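Local coordinates for tumor necrosis factor ligand superfamily member 13 (Mus musculus, PDB 1U5X), which acts as a trimeric cytokine of the tumor necrosis factor family that binds the receptors TACI and BCMA and helps regulate tumor cell growth, at the interface of chains A and B. Numbering follows the deposited sequence. Chains: chain A/B, Tumor necrosis factor ligand superfamily member 13.

Contact 1: the interface of chains A and B. Residues chain A 52, 106-108, 140; chain B 7, 9, 32, 34, 56, 138.
This patch belongs to the subunit interface of the TNF-homology domain, a jelly-roll that forms a homotrimer. The end of strand 99-109 of chain A, with A:Ile52 and the C-terminal A:Leu140, packs on strands 7-12, 32-34, 51-61 and 134-139 of chain B. A:Val106 sits in the middle. Its CG1 is anti to the backbone N (chi1 179°) and meets B:Leu32 CD2 at 3.9 Å. Its CG2 lies beside the backbone N and touches B:Val138 CG2 and the ring carbon CE2 of B:Tyr56. The B:Tyr56 side chain crosses A:Val106 at about a right angle. Its phenol OH accepts a bent hydrogen bond from A:Val106 N at 3.1 Å, 138° at the hydrogen. The same OH shares a straighter hydrogen bond with B:His9 ND1 at 2.7 Å, so two bonds hold the phenol oxygen. A:Val106 O lies over one face of the B:His9 imidazole, toward its rim, 3.8 Å from CG. A:Phe107 brings CE1 to within 4.0 Å of B:His9 NE2, the two side chains crossing obliquely. A:Ile52 and B:Leu32 meet tip to tip, CD1 to CD1, at 4.0 Å. The B:Arg34 chain bends at chi3 (66°), and its guanidinium lies with one face over A:Ile52 CD1. The terminal carboxylate of A:Leu140 stands at the guanidinium edge. A:Leu140 OXT is 3.0 Å from B:Arg34 NH2, but the N-H points away, so the pairing is probably electrostatic. The patch joins neighbouring subunits through an apolar core and places the chain end beside a basic partner, supporting the trimer.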
# COMPACT_ATOMS: atom_id res chain seq x y z
N ILE A 52 -6.54 14.09 -10.63
CA ILE A 52 -6.01 13.53 -9.40
C ILE A 52 -6.02 12.00 -9.51
O ILE A 52 -7.02 11.39 -9.90
CB ILE A 52 -6.86 14.03 -8.19
CG1 ILE A 52 -6.65 15.55 -8.00
CG2 ILE A 52 -6.53 13.27 -6.96
CD1 ILE A 52 -7.53 16.17 -6.92
N VAL A 106 -1.73 9.80 -3.53
CA VAL A 106 -2.63 10.52 -4.41
C VAL A 106 -2.02 11.83 -4.82
O VAL A 106 -1.59 12.60 -3.97
CB VAL A 106 -3.98 10.78 -3.75
CG1 VAL A 106 -4.87 11.54 -4.67
CG2 VAL A 106 -4.63 9.47 -3.43
N PHE A 107 -1.98 12.07 -6.14
CA PHE A 107 -1.27 13.21 -6.70
C PHE A 107 -2.02 13.84 -7.86
O PHE A 107 -2.70 13.16 -8.64
CB PHE A 107 0.10 12.76 -7.19
CG PHE A 107 0.92 12.13 -6.12
CD1 PHE A 107 1.64 12.92 -5.25
CD2 PHE A 107 0.95 10.73 -5.96
CE1 PHE A 107 2.37 12.34 -4.23
CE2 PHE A 107 1.70 10.16 -4.95
CZ PHE A 107 2.41 10.98 -4.09
N HIS A 108 -1.88 15.15 -7.97
CA HIS A 108 -2.42 15.92 -9.07
C HIS A 108 -1.38 15.86 -10.18
O HIS A 108 -0.24 16.30 -10.00
CB HIS A 108 -2.62 17.37 -8.69
CG HIS A 108 -3.21 18.21 -9.78
ND1 HIS A 108 -4.54 18.16 -10.13
CD2 HIS A 108 -2.64 19.13 -10.60
CE1 HIS A 108 -4.77 19.03 -11.11
NE2 HIS A 108 -3.63 19.63 -11.41
N LEU A 140 -9.14 9.60 -9.91
CA LEU A 140 -10.08 9.82 -8.82
C LEU A 140 -11.02 10.99 -9.07
O LEU A 140 -10.82 11.78 -10.00
CB LEU A 140 -9.30 10.04 -7.51
CG LEU A 140 -8.44 8.86 -7.06
CD1 LEU A 140 -7.68 9.18 -5.76
CD2 LEU A 140 -9.23 7.57 -6.92
OXT LEU A 140 -12.01 11.15 -8.35
N VAL B 7 -10.43 14.38 -1.46
CA VAL B 7 -9.13 13.84 -1.12
C VAL B 7 -8.30 14.79 -0.28
O VAL B 7 -8.54 16.01 -0.27
CB VAL B 7 -8.30 13.40 -2.38
CG1 VAL B 7 -9.16 12.57 -3.38
CG2 VAL B 7 -7.70 14.55 -3.07
N HIS B 9 -3.97 14.90 0.89
CA HIS B 9 -2.65 14.31 0.98
C HIS B 9 -1.81 15.29 1.80
O HIS B 9 -1.72 16.47 1.48
CB HIS B 9 -2.02 14.07 -0.39
CG HIS B 9 -0.72 13.34 -0.36
ND1 HIS B 9 -0.64 11.96 -0.28
CD2 HIS B 9 0.56 13.80 -0.39
CE1 HIS B 9 0.64 11.60 -0.32
NE2 HIS B 9 1.38 12.70 -0.38
N LEU B 32 -2.27 18.57 -1.11
CA LEU B 32 -3.34 18.34 -2.07
C LEU B 32 -4.66 18.22 -1.34
O LEU B 32 -4.78 17.43 -0.42
CB LEU B 32 -3.12 17.04 -2.87
CG LEU B 32 -4.20 16.68 -3.89
CD1 LEU B 32 -4.39 17.75 -4.94
CD2 LEU B 32 -3.89 15.35 -4.56
N ARG B 34 -9.00 18.30 -2.17
CA ARG B 34 -10.24 18.47 -2.86
C ARG B 34 -11.39 18.16 -1.91
O ARG B 34 -11.34 17.18 -1.16
CB ARG B 34 -10.33 17.55 -4.08
CG ARG B 34 -11.65 17.73 -4.81
CD ARG B 34 -11.67 17.21 -6.22
NE ARG B 34 -11.53 15.76 -6.26
CZ ARG B 34 -11.21 15.06 -7.34
NH1 ARG B 34 -10.98 15.67 -8.50
NH2 ARG B 34 -11.10 13.75 -7.27
N TYR B 56 -4.37 6.04 3.98
CA TYR B 56 -3.05 5.45 3.76
C TYR B 56 -2.03 6.25 4.55
O TYR B 56 -2.19 7.46 4.76
CB TYR B 56 -2.68 5.39 2.27
CG TYR B 56 -2.65 6.71 1.52
CD1 TYR B 56 -1.52 7.50 1.51
CD2 TYR B 56 -3.78 7.14 0.82
CE1 TYR B 56 -1.50 8.71 0.79
CE2 TYR B 56 -3.80 8.33 0.13
CZ TYR B 56 -2.64 9.10 0.09
OH TYR B 56 -2.69 10.29 -0.60
N VAL B 138 -9.01 9.32 0.85
CA VAL B 138 -9.90 9.45 -0.29
C VAL B 138 -11.29 9.00 0.13
O VAL B 138 -11.50 7.83 0.50
CB VAL B 138 -9.49 8.53 -1.45
CG1 VAL B 138 -10.47 8.70 -2.65
CG2 VAL B 138 -8.03 8.80 -1.86

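Contact 2: the interface of chains A and B. Residues chain A 83-85, 102-105, 107; chain B 9, 56, 58, 102, 130-131, 134.
Two tyrosines, one from each chain, form the tight inner part of this subunit contact of the TNF-family trimer. A:Tyr102 and B:Tyr102 both have CG anti to the backbone N (chi1 -180°). Their rings cross obliquely, edge to face, with planes 60° apart. The nearest atoms are the two CE1 carbons, 3.5 Å apart. B:Tyr102 also lies along strand 99-109 of chain A. Its CE2 packs 3.3 Å from A:Ala104 O, and its phenol OH comes near A:Ala104 CB. B:Phe134 has CG between the backbone N and the carbonyl carbon (chi1 54°). This crowded position brings CE1 and CZ of its ring to A:Ala104 O. A:Ser103 OG lies at the edge of that ring, in its plane, and B:Gln58 CB lies over one face, toward the rim. CE2 of the ring touches A:Phe84 CB.

B:Gln58 reaches across in an extended chain and uses both ends of its amide. Its OE1 accepts a hydrogen bond from A:Ser103 OG at 2.6 Å, the donor lying above the carbonyl plane. Its NE2 donates to A:Arg85 O at 2.9 Å, nearly along the C=O axis. Gripped at both atoms, the amide is fixed in its rotation. A:Arg85 N in turn donates to B:His131 O, again from above the carbonyl plane.

The looser side is bridged by water. Water 1 links B:Gln58 OE1 to A:Tyr102 O. B:Pro130 hides little surface and meets chain A mainly through water. B:His131 CD2 approaches A:Leu83 O only at 3.9 Å, in the plane of the imidazole. Water 2 lies in the plane of the B:His9 ring, at its edge, 2.9 Å from NE2, and also bonds A:Leu83 O and, at 2.7 Å, B:Pro130 O.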
# COMPACT_ATOMS: atom_id res chain seq x y z
N LEU A 83 7.48 12.20 -6.40
CA LEU A 83 6.16 12.02 -5.82
C LEU A 83 6.25 11.20 -4.53
O LEU A 83 5.80 11.63 -3.48
CB LEU A 83 5.21 11.40 -6.81
CG LEU A 83 4.98 12.21 -8.10
CD1 LEU A 83 3.93 11.51 -8.96
CD2 LEU A 83 4.58 13.62 -7.84
N PHE A 84 6.81 10.01 -4.62
CA PHE A 84 7.07 9.22 -3.44
C PHE A 84 8.18 8.22 -3.68
O PHE A 84 8.53 7.94 -4.82
CB PHE A 84 5.80 8.47 -3.02
CG PHE A 84 5.26 7.52 -4.03
CD1 PHE A 84 4.36 7.97 -4.98
CD2 PHE A 84 5.60 6.17 -4.03
CE1 PHE A 84 3.80 7.10 -5.92
CE2 PHE A 84 5.03 5.28 -4.96
CZ PHE A 84 4.12 5.76 -5.91
N ARG A 85 8.70 7.66 -2.60
CA ARG A 85 9.71 6.59 -2.70
C ARG A 85 9.41 5.48 -1.68
O ARG A 85 8.74 5.68 -0.69
CB ARG A 85 11.11 7.18 -2.58
CG ARG A 85 11.72 7.11 -1.20
CD ARG A 85 12.95 8.01 -0.92
NE ARG A 85 13.97 8.07 -1.96
CZ ARG A 85 14.41 9.18 -2.56
NH1 ARG A 85 13.92 10.38 -2.26
NH2 ARG A 85 15.37 9.10 -3.47
N TYR A 102 6.47 -1.75 -1.46
CA TYR A 102 5.24 -1.14 -2.00
C TYR A 102 5.07 0.28 -1.44
O TYR A 102 5.26 0.50 -0.24
CB TYR A 102 4.02 -1.98 -1.58
CG TYR A 102 2.68 -1.46 -2.08
CD1 TYR A 102 2.01 -0.44 -1.40
CD2 TYR A 102 2.10 -1.95 -3.25
CE1 TYR A 102 0.79 0.08 -1.87
CE2 TYR A 102 0.87 -1.43 -3.70
CZ TYR A 102 0.22 -0.46 -3.02
OH TYR A 102 -0.99 0.11 -3.39
N SER A 103 4.68 1.22 -2.30
CA SER A 103 4.23 2.55 -1.84
C SER A 103 3.21 3.09 -2.81
O SER A 103 3.07 2.59 -3.93
CB SER A 103 5.43 3.50 -1.66
OG SER A 103 5.04 4.76 -1.11
N ALA A 104 2.45 4.06 -2.35
CA ALA A 104 1.37 4.62 -3.17
C ALA A 104 0.91 5.93 -2.55
O ALA A 104 1.07 6.18 -1.36
CB ALA A 104 0.21 3.66 -3.20
N GLY A 105 0.34 6.78 -3.37
CA GLY A 105 -0.28 8.00 -2.89
C GLY A 105 -1.11 8.69 -3.93
O GLY A 105 -1.17 8.23 -5.07
N PHE A 107 -1.98 12.07 -6.14
CA PHE A 107 -1.27 13.21 -6.70
C PHE A 107 -2.02 13.84 -7.86
O PHE A 107 -2.70 13.16 -8.64
CB PHE A 107 0.10 12.76 -7.19
CG PHE A 107 0.92 12.13 -6.12
CD1 PHE A 107 1.64 12.92 -5.25
CD2 PHE A 107 0.95 10.73 -5.96
CE1 PHE A 107 2.37 12.34 -4.23
CE2 PHE A 107 1.70 10.16 -4.95
CZ PHE A 107 2.41 10.98 -4.09
N HIS B 9 -3.97 14.90 0.89
CA HIS B 9 -2.65 14.31 0.98
C HIS B 9 -1.81 15.29 1.80
O HIS B 9 -1.72 16.47 1.48
CB HIS B 9 -2.02 14.07 -0.39
CG HIS B 9 -0.72 13.34 -0.36
ND1 HIS B 9 -0.64 11.96 -0.28
CD2 HIS B 9 0.56 13.80 -0.39
CE1 HIS B 9 0.64 11.60 -0.32
NE2 HIS B 9 1.38 12.70 -0.38
N TYR B 56 -4.37 6.04 3.98
CA TYR B 56 -3.05 5.45 3.76
C TYR B 56 -2.03 6.25 4.55
O TYR B 56 -2.19 7.46 4.76
CB TYR B 56 -2.68 5.39 2.27
CG TYR B 56 -2.65 6.71 1.52
CD1 TYR B 56 -1.52 7.50 1.51
CD2 TYR B 56 -3.78 7.14 0.82
CE1 TYR B 56 -1.50 8.71 0.79
CE2 TYR B 56 -3.80 8.33 0.13
CZ TYR B 56 -2.64 9.10 0.09
OH TYR B 56 -2.69 10.29 -0.60
N GLN B 58 2.39 6.32 5.24
CA GLN B 58 3.75 5.85 5.15
C GLN B 58 4.61 6.65 6.10
O GLN B 58 4.45 7.88 6.23
CB GLN B 58 4.36 5.97 3.75
CG GLN B 58 5.77 5.32 3.62
CD GLN B 58 6.23 5.23 2.17
OE1 GLN B 58 5.70 4.39 1.41
NE2 GLN B 58 7.24 6.02 1.80
N TYR B 102 4.65 1.21 4.89
CA TYR B 102 3.38 1.68 4.30
C TYR B 102 2.24 0.75 4.72
O TYR B 102 2.39 -0.48 4.70
CB TYR B 102 3.49 1.66 2.77
CG TYR B 102 2.24 2.12 2.03
CD1 TYR B 102 1.17 1.24 1.81
CD2 TYR B 102 2.10 3.44 1.59
CE1 TYR B 102 -0.00 1.67 1.16
CE2 TYR B 102 0.92 3.84 0.93
CZ TYR B 102 -0.09 2.98 0.70
OH TYR B 102 -1.28 3.29 0.06
N PRO B 130 8.73 14.74 2.38
CA PRO B 130 7.35 14.52 1.91
C PRO B 130 7.23 13.29 1.01
O PRO B 130 6.15 12.69 0.88
CB PRO B 130 7.01 15.83 1.17
CG PRO B 130 8.33 16.35 0.72
CD PRO B 130 9.32 15.96 1.79
N HIS B 131 8.35 12.87 0.43
CA HIS B 131 8.38 11.68 -0.46
C HIS B 131 8.45 10.39 0.33
O HIS B 131 8.08 9.35 -0.20
CB HIS B 131 9.56 11.78 -1.46
CG HIS B 131 9.69 13.15 -2.02
ND1 HIS B 131 10.68 14.02 -1.61
CD2 HIS B 131 8.92 13.83 -2.88
CE1 HIS B 131 10.53 15.17 -2.25
NE2 HIS B 131 9.47 15.08 -3.02
N PHE B 134 4.17 10.35 4.73
CA PHE B 134 2.97 11.01 4.28
C PHE B 134 1.72 10.30 4.79
O PHE B 134 1.78 9.19 5.32
CB PHE B 134 2.99 11.18 2.75
CG PHE B 134 3.22 9.91 1.98
CD1 PHE B 134 2.18 9.03 1.76
CD2 PHE B 134 4.46 9.64 1.42
CE1 PHE B 134 2.39 7.86 1.03
CE2 PHE B 134 4.65 8.48 0.70
CZ PHE B 134 3.63 7.62 0.48
O HOH W 1 6.88 1.82 1.80
O HOH W 2 4.24 12.55 -1.03

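Contact 1 and contact 2 are neighbouring parts of one A-B interface, with the centres of their C-alpha atoms about 11 Å apart. They share A:Phe107, B:His9 and B:Tyr56. Strand 99-109 of chain A runs through both, facing strands 7-12, 51-61 and 134-139 of chain B. Contact 1 lies toward the chain termini and is mostly aliphatic. Contact 2 is more aromatic and contains bridging waters. B:His9 belongs to both: ND1 pairs with B:Tyr56, and NE2 takes up a bridging water in contact 2. Each subunit presents largely different surfaces to its two neighbours, as a closed homotrimer requires, though Tyr102 serves on both sides.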